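PDB 4PSR: alpha-fucosidase GH29 from Fusarium graminearum, which hydrolyses alpha-L-fucosides, probably releasing the fucose joined alpha-1,6 to the reducing-end N-acetylglucosamine of glycoprotein glycans. Local coordinates for residues Ser293-Pro298 with Thr376-Ile381; Ser403-Thr408 with Leu416-Leu421; Ile495-Pro500 with Gly516-Leu521; Arg502-Phe507 with Ile580-Ile585. All coordinates share one frame; numbering follows the deposited sequence.

How the contacts relate
From the N terminus, contact 1 comes first. It closes a loop of 77 residues and ties the link between barrel strands 284-287 and 300-305 to the chain entering the six-stranded antiparallel sheet. Contact 2 follows in series as a hairpin within that sheet. The two touch where Trp379 packs on Phe407 and Leu416. Contacts 3 and 4 lie further on and cross, their segments alternating along the chain. Contact 3 lays a linker on strand 516-519. Contact 4 packs the neighbouring strand 504-507 on strand 579-584 near the C terminus. Contact 1 also touches contact 3 through Asp380 and Ile381, joining the barrel loop, the loop before strand 383-384 and the linker with strand 516-519.

Contact 1: residues Ser293-Pro298 with Thr376-Ile381; sequences SNLVRP and TRAWDI
The Arg297 guanidinium is the flat group that faces segment 376-381, and its edge does the work. Carbonyl oxygens Ala378 O and Trp379 O both lie at this edge, near the plane. Arg297 NH2 stands 3.4 Å from Trp379 O. Two waters also sit at the edge, in plane. Water 1 accepts from Arg297 NE at 2.8 Å and donates to Asp380 OD1 at 2.7 Å. Water 2 accepts from Arg297 NH2 and donates to Ala378 O. The Asp380 carboxylate comes in obliquely, its plane turned 75° from the guanidinium. The two side chains cross at about a right angle. Their salt bridge, Arg297 NH2 to Asp380 OD1, is long at 4.0 Å. Water 1 bridges the same two side chains by its two hydrogen bonds. The Arg297 chain, with CD anti to CA (chi2 -176°), is extended from CG to NE and carries the guanidinium to segment 376-381. Arg297 NH1 has a separate salt bridge with Glu531. Asp380 OD1 also bonds a bound Tris molecule, probably from the crystallisation liquor.

Beside this polar group, Leu295 supplies the apolar part. With CG anti to the backbone N (chi1 -164°), its branch is turned to segment 376-381. Leu295 CD1 reaches Trp379 O at 3.3 Å and Ala378 CB at 4.3 Å.

This is water-mediated packing between two loops. Segment 293-298 leads into barrel strand 300-305, and segment 376-381 leads from helix 353-369 into strand 383-384. Helix 526-532 packs on Arg297 and Pro298, while Trp379 meets Phe407 of strand 405-409 edge-to-face.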
loop_
_atom_site.group_PDB
_atom_site.type_symbol
_atom_site.label_atom_id
_atom_site.label_comp_id
_atom_site.label_asym_id
_atom_site.label_seq_id
_atom_site.Cartn_x
_atom_site.Cartn_y
_atom_site.Cartn_z
ATOM N N SER A 293 9.191 8.821 -1.832
ATOM C CA SER A 293 10.571 8.754 -2.287
ATOM C C SER A 293 11.514 8.416 -1.140
ATOM O O SER A 293 12.632 7.956 -1.357
ATOM C CB SER A 293 10.986 10.090 -2.906
ATOM O OG SER A 293 10.861 11.120 -1.947
ATOM N N ASN A 294 11.054 8.638 0.077
ATOM C CA ASN A 294 11.860 8.432 1.268
ATOM C C ASN A 294 11.268 7.418 2.240
ATOM O O ASN A 294 10.146 6.976 2.075
ATOM C CB ASN A 294 11.970 9.765 2.018
ATOM C CG ASN A 294 10.615 10.306 2.459
ATOM O OD1 ASN A 294 9.633 10.219 1.733
ATOM N ND2 ASN A 294 10.569 10.890 3.660
ATOM N N LEU A 295 12.022 7.090 3.278
ATOM C CA LEU A 295 11.520 6.269 4.385
ATOM C C LEU A 295 10.591 7.087 5.268
ATOM O O LEU A 295 11.014 8.072 5.891
ATOM C CB LEU A 295 12.717 5.747 5.200
ATOM C CG LEU A 295 12.490 4.584 6.173
ATOM C CD1 LEU A 295 13.835 3.965 6.600
ATOM C CD2 LEU A 295 11.729 5.012 7.403
ATOM N N VAL A 296 9.334 6.669 5.312
ATOM C CA VAL A 296 8.290 7.385 6.041
ATOM C C VAL A 296 7.860 6.628 7.288
ATOM O O VAL A 296 7.717 5.399 7.261
ATOM C CB VAL A 296 7.085 7.571 5.088
ATOM C CG1 VAL A 296 5.819 8.042 5.795
ATOM C CG2 VAL A 296 7.447 8.535 3.950
ATOM N N ARG A 297 7.642 7.364 8.374
ATOM C CA ARG A 297 7.076 6.808 9.600
ATOM C C ARG A 297 5.931 7.729 10.020
ATOM O O ARG A 297 6.037 8.957 9.858
ATOM C CB ARG A 297 8.126 6.733 10.713
ATOM C CG ARG A 297 9.352 5.896 10.315
ATOM C CD ARG A 297 10.350 5.748 11.444
ATOM N NE ARG A 297 11.456 4.859 11.094
ATOM C CZ ARG A 297 11.374 3.536 11.107
ATOM N NH1 ARG A 297 10.247 2.925 11.466
ATOM N NH2 ARG A 297 12.426 2.818 10.754
ATOM N N PRO A 298 4.844 7.171 10.575
ATOM C CA PRO A 298 4.703 5.760 10.942
ATOM C C PRO A 298 4.369 4.861 9.762
ATOM O O PRO A 298 4.228 5.306 8.609
ATOM C CB PRO A 298 3.557 5.783 11.955
ATOM C CG PRO A 298 2.716 6.921 11.486
ATOM C CD PRO A 298 3.684 7.954 11.018
ATOM N N THR A 376 9.959 -8.737 8.708
ATOM C CA THR A 376 11.083 -7.815 8.878
ATOM C C THR A 376 10.568 -6.395 9.147
ATOM O O THR A 376 9.366 -6.133 9.083
ATOM C CB THR A 376 12.018 -7.758 7.636
ATOM O OG1 THR A 376 11.351 -7.138 6.512
ATOM C CG2 THR A 376 12.547 -9.138 7.239
ATOM N N ARG A 377 11.480 -5.505 9.480
ATOM C CA ARG A 377 11.185 -4.095 9.612
ATOM C C ARG A 377 12.242 -3.303 8.846
ATOM O O ARG A 377 13.370 -3.772 8.587
ATOM C CB ARG A 377 11.216 -3.682 11.086
ATOM C CG ARG A 377 10.171 -4.351 11.983
ATOM C CD ARG A 377 8.763 -3.908 11.600
ATOM N NE ARG A 377 7.735 -4.506 12.467
ATOM C CZ ARG A 377 7.120 -5.660 12.237
ATOM N NH1 ARG A 377 7.368 -6.398 11.164
ATOM N NH2 ARG A 377 6.215 -6.115 13.090
ATOM N N ALA A 378 11.900 -2.071 8.513
ATOM C CA ALA A 378 12.812 -1.190 7.842
ATOM C C ALA A 378 14.014 -0.893 8.726
ATOM O O ALA A 378 13.918 -0.876 9.967
ATOM C CB ALA A 378 12.075 0.114 7.499
ATOM N N TRP A 379 15.145 -0.651 8.081
ATOM C CA TRP A 379 16.344 -0.160 8.758
ATOM C C TRP A 379 16.160 1.358 8.934
ATOM O O TRP A 379 15.044 1.831 8.819
ATOM C CB TRP A 379 17.565 -0.482 7.914
ATOM C CG TRP A 379 18.877 -0.452 8.644
ATOM C CD1 TRP A 379 19.086 -0.687 9.973
ATOM C CD2 TRP A 379 20.164 -0.211 8.068
ATOM N NE1 TRP A 379 20.437 -0.596 10.259
ATOM C CE2 TRP A 379 21.114 -0.285 9.110
ATOM C CE3 TRP A 379 20.598 0.105 6.781
ATOM C CZ2 TRP A 379 22.469 -0.091 8.894
ATOM C CZ3 TRP A 379 21.961 0.280 6.562
ATOM C CH2 TRP A 379 22.877 0.186 7.630
ATOM N N ASP A 380 17.216 2.129 9.214
ATOM C CA ASP A 380 17.047 3.585 9.241
ATOM C C ASP A 380 17.377 4.224 7.902
ATOM O O ASP A 380 17.154 5.405 7.718
ATOM C CB ASP A 380 17.828 4.267 10.370
ATOM C CG ASP A 380 17.297 3.893 11.762
ATOM O OD1 ASP A 380 16.062 3.851 11.993
ATOM O OD2 ASP A 380 18.134 3.599 12.632
ATOM N N ILE A 381 17.942 3.437 6.987
ATOM C CA ILE A 381 18.246 3.874 5.630
ATOM C C ILE A 381 17.640 2.829 4.705
ATOM O O ILE A 381 17.829 1.637 4.936
ATOM C CB ILE A 381 19.776 3.960 5.426
ATOM C CG1 ILE A 381 20.378 5.042 6.342
ATOM C CG2 ILE A 381 20.106 4.245 3.952
ATOM C CD1 ILE A 381 21.897 4.982 6.442
HETATM O O HOH W 1 14.198 5.305 10.701
HETATM O O HOH W 2 11.805 0.050 11.388
#

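Contact 2: residues Ser403-Thr408 with Leu416-Leu421; sequences SDIRFT and LYVTVL
Phe407 and Val418 lie on the close-packed apolar face of this contact. Their side chains lie side by side and point the same way. Val418 CG2 sits at the edge of the ring, in plane, 4.0 Å from Phe407 CE1. Leu416 CD2 reaches Phe407 CD1 at 4.2 Å, and Ile405 and Val420 extend the same apolar face. The backbones form an antiparallel beta hairpin, strands 405-409 and 415-420, inside the six-stranded sheet of the C-terminal region. Arg406 with Thr419 and Thr408 with Tyr417 are its hydrogen-bonded pairs, each joined by two bonds. Leu421 N adds a bond to Asp404 O at 3.0 Å.

The face bearing Arg406, Thr408, Tyr417 and Thr419 is, by contrast, polar and holds a buried water. Water 3 donates to Arg406 O at 3.0 Å and to Thr408 OG1, and bonds Thr419 OG1 at 2.7 Å. Thr408 OG1 lies 3.3 Å from Tyr417 CB and also bonds Ala372 O. Arg406 NH1 holds Ile405 O from above the carbonyl plane, while Arg406 NE forms a salt bridge with Asp331. Tyr417 OH bonds Glu371. Helix 322-334 touches Arg406 and Thr419 on this face, and also Leu421 just past the strand.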
loop_
_atom_site.group_PDB
_atom_site.type_symbol
_atom_site.label_atom_id
_atom_site.label_comp_id
_atom_site.label_asym_id
_atom_site.label_seq_id
_atom_site.Cartn_x
_atom_site.Cartn_y
_atom_site.Cartn_z
ATOM N N SER A 403 23.341 -2.397 -9.461
ATOM C CA SER A 403 23.809 -1.172 -8.813
ATOM C C SER A 403 22.965 -0.740 -7.599
ATOM O O SER A 403 23.327 0.180 -6.876
ATOM C CB SER A 403 23.810 -0.014 -9.819
ATOM O OG SER A 403 24.765 -0.222 -10.861
ATOM N N ASP A 404 21.845 -1.430 -7.383
ATOM C CA ASP A 404 20.838 -1.011 -6.398
ATOM C C ASP A 404 20.706 -2.023 -5.283
ATOM O O ASP A 404 20.669 -3.228 -5.541
ATOM C CB ASP A 404 19.473 -0.858 -7.065
ATOM C CG ASP A 404 19.496 0.108 -8.227
ATOM O OD1 ASP A 404 19.800 1.297 -7.960
ATOM O OD2 ASP A 404 19.152 -0.328 -9.349
ATOM N N ILE A 405 20.665 -1.540 -4.046
ATOM C CA ILE A 405 20.325 -2.382 -2.910
ATOM C C ILE A 405 19.215 -1.776 -2.058
ATOM O O ILE A 405 19.057 -0.548 -1.966
ATOM C CB ILE A 405 21.550 -2.717 -2.017
ATOM C CG1 ILE A 405 22.254 -1.441 -1.549
ATOM C CG2 ILE A 405 22.508 -3.638 -2.770
ATOM C CD1 ILE A 405 23.424 -1.681 -0.608
ATOM N N ARG A 406 18.440 -2.669 -1.448
ATOM C CA ARG A 406 17.383 -2.299 -0.496
ATOM C C ARG A 406 17.623 -3.070 0.806
ATOM O O ARG A 406 17.985 -4.255 0.792
ATOM C CB ARG A 406 15.995 -2.609 -1.048
ATOM C CG ARG A 406 15.634 -1.779 -2.294
ATOM C CD ARG A 406 15.548 -0.309 -1.970
ATOM N NE ARG A 406 15.146 0.522 -3.109
ATOM C CZ ARG A 406 15.978 1.026 -4.005
ATOM N NH1 ARG A 406 17.280 0.796 -3.957
ATOM N NH2 ARG A 406 15.497 1.780 -4.985
ATOM N N PHE A 407 17.428 -2.405 1.925
ATOM C CA PHE A 407 17.709 -2.978 3.236
ATOM C C PHE A 407 16.421 -3.379 3.960
ATOM O O PHE A 407 15.399 -2.675 3.878
ATOM C CB PHE A 407 18.411 -1.936 4.107
ATOM C CG PHE A 407 19.742 -1.468 3.578
ATOM C CD1 PHE A 407 20.833 -2.342 3.509
ATOM C CD2 PHE A 407 19.915 -0.158 3.208
ATOM C CE1 PHE A 407 22.066 -1.885 3.058
ATOM C CE2 PHE A 407 21.153 0.300 2.744
ATOM C CZ PHE A 407 22.225 -0.565 2.679
ATOM N N THR A 408 16.480 -4.459 4.727
ATOM C CA THR A 408 15.456 -4.775 5.719
ATOM C C THR A 408 16.208 -5.392 6.907
ATOM O O THR A 408 17.377 -5.781 6.758
ATOM C CB THR A 408 14.422 -5.787 5.201
ATOM O OG1 THR A 408 15.110 -6.922 4.652
ATOM C CG2 THR A 408 13.489 -5.185 4.141
ATOM N N LEU A 416 20.945 -7.768 9.287
ATOM C CA LEU A 416 20.618 -6.857 8.186
ATOM C C LEU A 416 20.587 -7.654 6.906
ATOM O O LEU A 416 21.553 -8.346 6.558
ATOM C CB LEU A 416 21.672 -5.756 8.091
ATOM C CG LEU A 416 21.474 -4.620 7.068
ATOM C CD1 LEU A 416 20.247 -3.731 7.418
ATOM C CD2 LEU A 416 22.751 -3.792 6.925
ATOM N N TYR A 417 19.468 -7.563 6.188
ATOM C CA TYR A 417 19.329 -8.148 4.861
ATOM C C TYR A 417 19.627 -7.078 3.828
ATOM O O TYR A 417 19.056 -5.977 3.879
ATOM C CB TYR A 417 17.920 -8.708 4.656
ATOM C CG TYR A 417 17.588 -9.816 5.636
ATOM C CD1 TYR A 417 18.059 -11.109 5.426
ATOM C CD2 TYR A 417 16.868 -9.556 6.795
ATOM C CE1 TYR A 417 17.801 -12.105 6.320
ATOM C CE2 TYR A 417 16.628 -10.565 7.713
ATOM C CZ TYR A 417 17.075 -11.829 7.460
ATOM O OH TYR A 417 16.837 -12.842 8.390
ATOM N N VAL A 418 20.553 -7.387 2.940
ATOM C CA VAL A 418 20.970 -6.513 1.860
ATOM C C VAL A 418 20.556 -7.167 0.569
ATOM O O VAL A 418 21.155 -8.163 0.133
ATOM C CB VAL A 418 22.480 -6.315 1.854
ATOM C CG1 VAL A 418 22.888 -5.420 0.671
ATOM C CG2 VAL A 418 22.939 -5.737 3.186
ATOM N N THR A 419 19.512 -6.628 -0.041
ATOM C CA THR A 419 18.939 -7.233 -1.225
ATOM C C THR A 419 19.371 -6.441 -2.449
ATOM O O THR A 419 19.109 -5.251 -2.544
ATOM C CB THR A 419 17.377 -7.338 -1.145
ATOM O OG1 THR A 419 16.996 -8.188 -0.051
ATOM C CG2 THR A 419 16.819 -7.942 -2.398
ATOM N N VAL A 420 20.070 -7.109 -3.366
ATOM C CA VAL A 420 20.637 -6.477 -4.555
ATOM C C VAL A 420 19.745 -6.820 -5.747
ATOM O O VAL A 420 19.322 -7.955 -5.912
ATOM C CB VAL A 420 22.142 -6.867 -4.779
ATOM C CG1 VAL A 420 22.314 -8.360 -5.062
ATOM C CG2 VAL A 420 22.796 -6.018 -5.867
ATOM N N LEU A 421 19.432 -5.812 -6.572
ATOM C CA LEU A 421 18.385 -5.930 -7.578
ATOM C C LEU A 421 18.851 -6.449 -8.945
ATOM O O LEU A 421 18.144 -6.294 -9.946
ATOM C CB LEU A 421 17.657 -4.587 -7.696
ATOM C CG LEU A 421 17.082 -4.002 -6.387
ATOM C CD1 LEU A 421 16.210 -2.767 -6.632
ATOM C CD2 LEU A 421 16.263 -5.029 -5.577
HETATM O O HOH W 3 16.406 -6.479 2.021
#

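Contact 3: residues Ile495-Pro500 with Gly516-Leu521; sequences IPVPQP and GVALAL
Ala518 N, which Val497 CG1 approaches to 3.9 Å, makes a weak hydrogen bond with Asp380 OD2. Across the two segments themselves the contact is apolar packing. Ala518 CB is at its middle and points at segment 495-500. Three proline and carbonyl atoms gather on it. Pro498 O comes within 3.3 Å of Ala518 CB. Pro498 CG and Pro500 CG touch the same methyl from slightly further off. Pro500 CG also sits over the next carbonyl, 3.4 Å from Leu519 O.

Val497 covers the other end. Its CG1 is anti to the backbone N (chi1 -179°) and reaches toward Ala518. Val497 CG2 lies 3.7 Å from Gly516 O and close to Gly516 CA. Glycine has no side chain there, so the valine methyl rests directly on the backbone.

The two segments run in nearly the same direction, 19° apart. Pro498 and Pro500 have no amide hydrogen to offer the strand. Strand 516-519 pairs with strand 504-507, through Val517 with Val506 and Leu519 with Ala504. Val497 also touches Ala505 and Phe507 of that strand. The side chains of Val517 and Leu519 start away from the linker and touch helix 526-532.

An extended, proline-rich linker thus runs alongside the outermost strand of a four-stranded antiparallel sheet, on one face of the sheet, with the helix on its other face.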
loop_
_atom_site.group_PDB
_atom_site.type_symbol
_atom_site.label_atom_id
_atom_site.label_comp_id
_atom_site.label_asym_id
_atom_site.label_seq_id
_atom_site.Cartn_x
_atom_site.Cartn_y
_atom_site.Cartn_z
ATOM N N ILE A 495 22.906 -4.283 15.013
ATOM C CA ILE A 495 23.441 -3.664 13.817
ATOM C C ILE A 495 24.023 -2.288 14.147
ATOM O O ILE A 495 23.387 -1.485 14.846
ATOM C CB ILE A 495 22.322 -3.493 12.740
ATOM C CG1 ILE A 495 21.697 -4.842 12.401
ATOM C CG2 ILE A 495 22.869 -2.840 11.479
ATOM C CD1 ILE A 495 20.275 -4.743 11.754
ATOM N N PRO A 496 25.216 -1.973 13.625
ATOM C CA PRO A 496 25.807 -0.646 13.845
ATOM C C PRO A 496 24.953 0.493 13.277
ATOM O O PRO A 496 24.224 0.283 12.293
ATOM C CB PRO A 496 27.133 -0.718 13.071
ATOM C CG PRO A 496 27.427 -2.136 12.933
ATOM C CD PRO A 496 26.128 -2.872 12.904
ATOM N N VAL A 497 25.049 1.672 13.891
ATOM C CA VAL A 497 24.313 2.849 13.437
ATOM C C VAL A 497 25.160 3.647 12.454
ATOM O O VAL A 497 26.171 4.265 12.831
ATOM C CB VAL A 497 23.896 3.734 14.604
ATOM C CG1 VAL A 497 23.098 4.959 14.109
ATOM C CG2 VAL A 497 23.068 2.913 15.589
ATOM N N PRO A 498 24.772 3.642 11.181
ATOM C CA PRO A 498 25.593 4.354 10.208
ATOM C C PRO A 498 25.481 5.873 10.327
ATOM O O PRO A 498 24.462 6.436 10.775
ATOM C CB PRO A 498 25.020 3.871 8.877
ATOM C CG PRO A 498 23.572 3.599 9.194
ATOM C CD PRO A 498 23.570 3.045 10.564
ATOM N N GLN A 499 26.551 6.548 9.913
ATOM C CA GLN A 499 26.536 7.982 9.759
ATOM C C GLN A 499 26.264 8.335 8.291
ATOM O O GLN A 499 27.078 8.068 7.429
ATOM C CB GLN A 499 27.883 8.577 10.195
ATOM C CG GLN A 499 27.867 10.083 10.303
ATOM C CD GLN A 499 26.988 10.579 11.439
ATOM O OE1 GLN A 499 26.838 9.912 12.464
ATOM N NE2 GLN A 499 26.393 11.739 11.259
ATOM N N PRO A 500 25.103 8.937 7.991
ATOM C CA PRO A 500 24.837 9.307 6.597
ATOM C C PRO A 500 25.854 10.309 6.061
ATOM O O PRO A 500 26.369 11.115 6.854
ATOM C CB PRO A 500 23.448 9.968 6.669
ATOM C CG PRO A 500 22.823 9.366 7.883
ATOM C CD PRO A 500 23.960 9.234 8.868
ATOM N N GLY A 516 20.825 3.829 18.723
ATOM C CA GLY A 516 20.845 4.985 17.855
ATOM C C GLY A 516 19.960 4.872 16.640
ATOM O O GLY A 516 19.531 3.778 16.266
ATOM N N VAL A 517 19.739 6.024 16.017
ATOM C CA VAL A 517 18.925 6.140 14.814
ATOM C C VAL A 517 19.667 7.052 13.850
ATOM O O VAL A 517 20.026 8.184 14.206
ATOM C CB VAL A 517 17.536 6.735 15.115
ATOM C CG1 VAL A 517 16.729 6.923 13.828
ATOM C CG2 VAL A 517 16.778 5.831 16.084
ATOM N N ALA A 518 19.905 6.573 12.631
ATOM C CA ALA A 518 20.435 7.413 11.549
ATOM C C ALA A 518 19.299 8.216 10.889
ATOM O O ALA A 518 18.166 7.715 10.757
ATOM C CB ALA A 518 21.143 6.573 10.534
ATOM N N LEU A 519 19.600 9.460 10.535
ATOM C CA LEU A 519 18.629 10.387 9.927
ATOM C C LEU A 519 19.165 10.990 8.638
ATOM O O LEU A 519 20.265 11.528 8.586
ATOM C CB LEU A 519 18.278 11.509 10.906
ATOM C CG LEU A 519 17.717 11.094 12.265
ATOM C CD1 LEU A 519 17.574 12.311 13.186
ATOM C CD2 LEU A 519 16.376 10.375 12.123
ATOM N N ALA A 520 18.365 10.922 7.573
ATOM C CA ALA A 520 18.680 11.641 6.348
ATOM C C ALA A 520 18.357 13.125 6.515
ATOM O O ALA A 520 17.961 13.558 7.602
ATOM C CB ALA A 520 17.866 11.048 5.191
ATOM N N LEU A 521 18.512 13.922 5.453
ATOM C CA LEU A 521 17.962 15.263 5.449
ATOM C C LEU A 521 16.443 15.145 5.496
ATOM O O LEU A 521 15.871 14.314 4.788
ATOM C CB LEU A 521 18.396 16.023 4.195
ATOM C CG LEU A 521 19.887 16.168 3.917
ATOM C CD1 LEU A 521 20.076 17.068 2.689
ATOM C CD2 LEU A 521 20.605 16.758 5.107
#

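Contact 4: residues Arg502-Phe507 with Ile580-Ile585; sequences RGAAVF and IVVSKI
Val506 and Ile580 meet methyl to methyl, with Val506 CG1 3.7 Å from Ile580 CD1. The two side chains slide past each other in opposite directions. CG1 of Val506 lies anti to the carbonyl carbon (chi1 -70°), and CG1 of Ile580 takes the same placing. Next along, Val582 CG1 rests on the backbone of Gly503, 3.8 Å from its CA. The same Val582 CG1 touches Ala504 CB at 4.3 Å. These small residues let the valine come close to the main chain.

The far end is charged. Arg502 NE stands 3.6 Å from Lys584 NZ, which lies at the edge of the guanidinium, near its plane. Lys584 NZ is also 3.8 Å from Arg502 CD, and the two side chains cross obliquely. Two like charges this close would be expected to repel. The Arg502 chain bends at chi2, and the Lys584 chain at chi3 and chi4. Lys584 also touches a crystal neighbour, so its position may owe something to the lattice.

A second shell holds the strands in place. Gly503 N bonds Thr548 OG1, which joins the start of the first segment to the strand beside 579-584. Ala504 and Val506 bond the backbones of Leu519 and Val517, and both side chains touch Ile542. On the other side, Ile580 packs on Leu552 and Val582 on Thr548.

Strands 504-507 and 579-584 belong to different four-stranded antiparallel sheets. Their touching parts run 161° apart, and their inward side chains pack between the sheets, as in a beta sandwich at the C-terminal end of the enzyme.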
loop_
_atom_site.group_PDB
_atom_site.type_symbol
_atom_site.label_atom_id
_atom_site.label_comp_id
_atom_site.label_asym_id
_atom_site.label_seq_id
_atom_site.Cartn_x
_atom_site.Cartn_y
_atom_site.Cartn_z
ATOM N N ARG A 502 25.295 12.942 4.238
ATOM C CA ARG A 502 24.703 14.186 4.687
ATOM C C ARG A 502 23.496 13.831 5.529
ATOM O O ARG A 502 22.539 13.234 5.044
ATOM C CB ARG A 502 24.250 15.057 3.514
ATOM C CG ARG A 502 25.365 15.514 2.602
ATOM C CD ARG A 502 26.197 16.602 3.256
ATOM N NE ARG A 502 27.336 16.972 2.415
ATOM C CZ ARG A 502 28.564 16.471 2.533
ATOM N NH1 ARG A 502 28.854 15.580 3.476
ATOM N NH2 ARG A 502 29.518 16.876 1.707
ATOM N N GLY A 503 23.541 14.177 6.807
ATOM C CA GLY A 503 22.521 13.747 7.733
ATOM C C GLY A 503 23.055 13.765 9.146
ATOM O O GLY A 503 23.969 14.523 9.468
ATOM N N ALA A 504 22.458 12.957 10.003
ATOM C CA ALA A 504 22.833 12.944 11.403
ATOM C C ALA A 504 22.538 11.568 11.976
ATOM O O ALA A 504 21.914 10.723 11.323
ATOM C CB ALA A 504 22.085 14.022 12.157
ATOM N N ALA A 505 23.012 11.323 13.202
ATOM C CA ALA A 505 22.642 10.124 13.947
ATOM C C ALA A 505 22.442 10.524 15.404
ATOM O O ALA A 505 23.264 11.282 15.959
ATOM C CB ALA A 505 23.715 9.021 13.816
ATOM N N VAL A 506 21.360 10.033 16.016
ATOM C CA VAL A 506 21.075 10.331 17.418
ATOM C C VAL A 506 21.267 9.077 18.261
ATOM O O VAL A 506 21.038 7.982 17.781
ATOM C CB VAL A 506 19.657 10.907 17.619
ATOM C CG1 VAL A 506 19.580 12.317 17.037
ATOM C CG2 VAL A 506 18.586 10.011 16.975
ATOM N N PHE A 507 21.719 9.261 19.508
ATOM C CA PHE A 507 22.121 8.164 20.392
ATOM C C PHE A 507 21.558 8.318 21.802
ATOM O O PHE A 507 21.302 9.431 22.276
ATOM C CB PHE A 507 23.651 8.103 20.464
ATOM C CG PHE A 507 24.294 7.753 19.168
ATOM C CD1 PHE A 507 24.688 8.762 18.295
ATOM C CD2 PHE A 507 24.467 6.431 18.790
ATOM C CE1 PHE A 507 25.256 8.467 17.086
ATOM C CE2 PHE A 507 25.046 6.124 17.559
ATOM C CZ PHE A 507 25.436 7.158 16.708
ATOM N N ILE A 580 13.270 16.910 15.343
ATOM C CA ILE A 580 14.538 17.327 14.741
ATOM C C ILE A 580 14.394 17.609 13.249
ATOM O O ILE A 580 13.713 16.857 12.552
ATOM C CB ILE A 580 15.631 16.231 14.917
ATOM C CG1 ILE A 580 15.835 15.887 16.403
ATOM C CG2 ILE A 580 16.948 16.666 14.246
ATOM C CD1 ILE A 580 16.695 14.643 16.649
ATOM N N VAL A 581 15.026 18.678 12.769
ATOM C CA VAL A 581 15.109 18.984 11.342
ATOM C C VAL A 581 16.564 18.922 10.926
ATOM O O VAL A 581 17.406 19.632 11.481
ATOM C CB VAL A 581 14.561 20.389 11.017
ATOM C CG1 VAL A 581 14.688 20.712 9.513
ATOM C CG2 VAL A 581 13.125 20.496 11.470
ATOM N N VAL A 582 16.870 18.077 9.954
ATOM C CA VAL A 582 18.233 17.896 9.491
ATOM C C VAL A 582 18.314 18.545 8.103
ATOM O O VAL A 582 17.519 18.220 7.224
ATOM C CB VAL A 582 18.576 16.415 9.462
ATOM C CG1 VAL A 582 20.021 16.213 9.061
ATOM C CG2 VAL A 582 18.300 15.797 10.844
ATOM N N SER A 583 19.253 19.470 7.936
ATOM C CA SER A 583 19.331 20.298 6.728
ATOM C C SER A 583 20.750 20.325 6.171
ATOM O O SER A 583 21.727 20.124 6.899
ATOM C CB SER A 583 18.883 21.731 7.039
ATOM O OG SER A 583 17.644 21.774 7.738
ATOM N N LYS A 584 20.860 20.563 4.869
ATOM C CA LYS A 584 22.131 20.833 4.243
ATOM C C LYS A 584 22.475 22.264 4.534
ATOM O O LYS A 584 21.615 23.158 4.480
ATOM C CB LYS A 584 22.050 20.630 2.726
ATOM C CG LYS A 584 22.807 19.410 2.233
ATOM C CD LYS A 584 22.673 19.217 0.725
ATOM C CE LYS A 584 23.956 19.590 -0.004
ATOM N NZ LYS A 584 25.054 18.608 0.232
ATOM N N ILE A 585 23.727 22.494 4.904
ATOM C CA ILE A 585 24.254 23.816 4.761
ATOM C C ILE A 585 24.608 23.817 3.279
ATOM O O ILE A 585 24.411 24.803 2.642
ATOM C CB ILE A 585 25.476 24.119 5.657
ATOM C CG1 ILE A 585 26.691 23.338 5.178
ATOM C CG2 ILE A 585 25.145 23.836 7.132
ATOM C CD1 ILE A 585 27.903 23.517 6.054
ATOM O OXT ILE A 585 25.037 22.836 2.660
#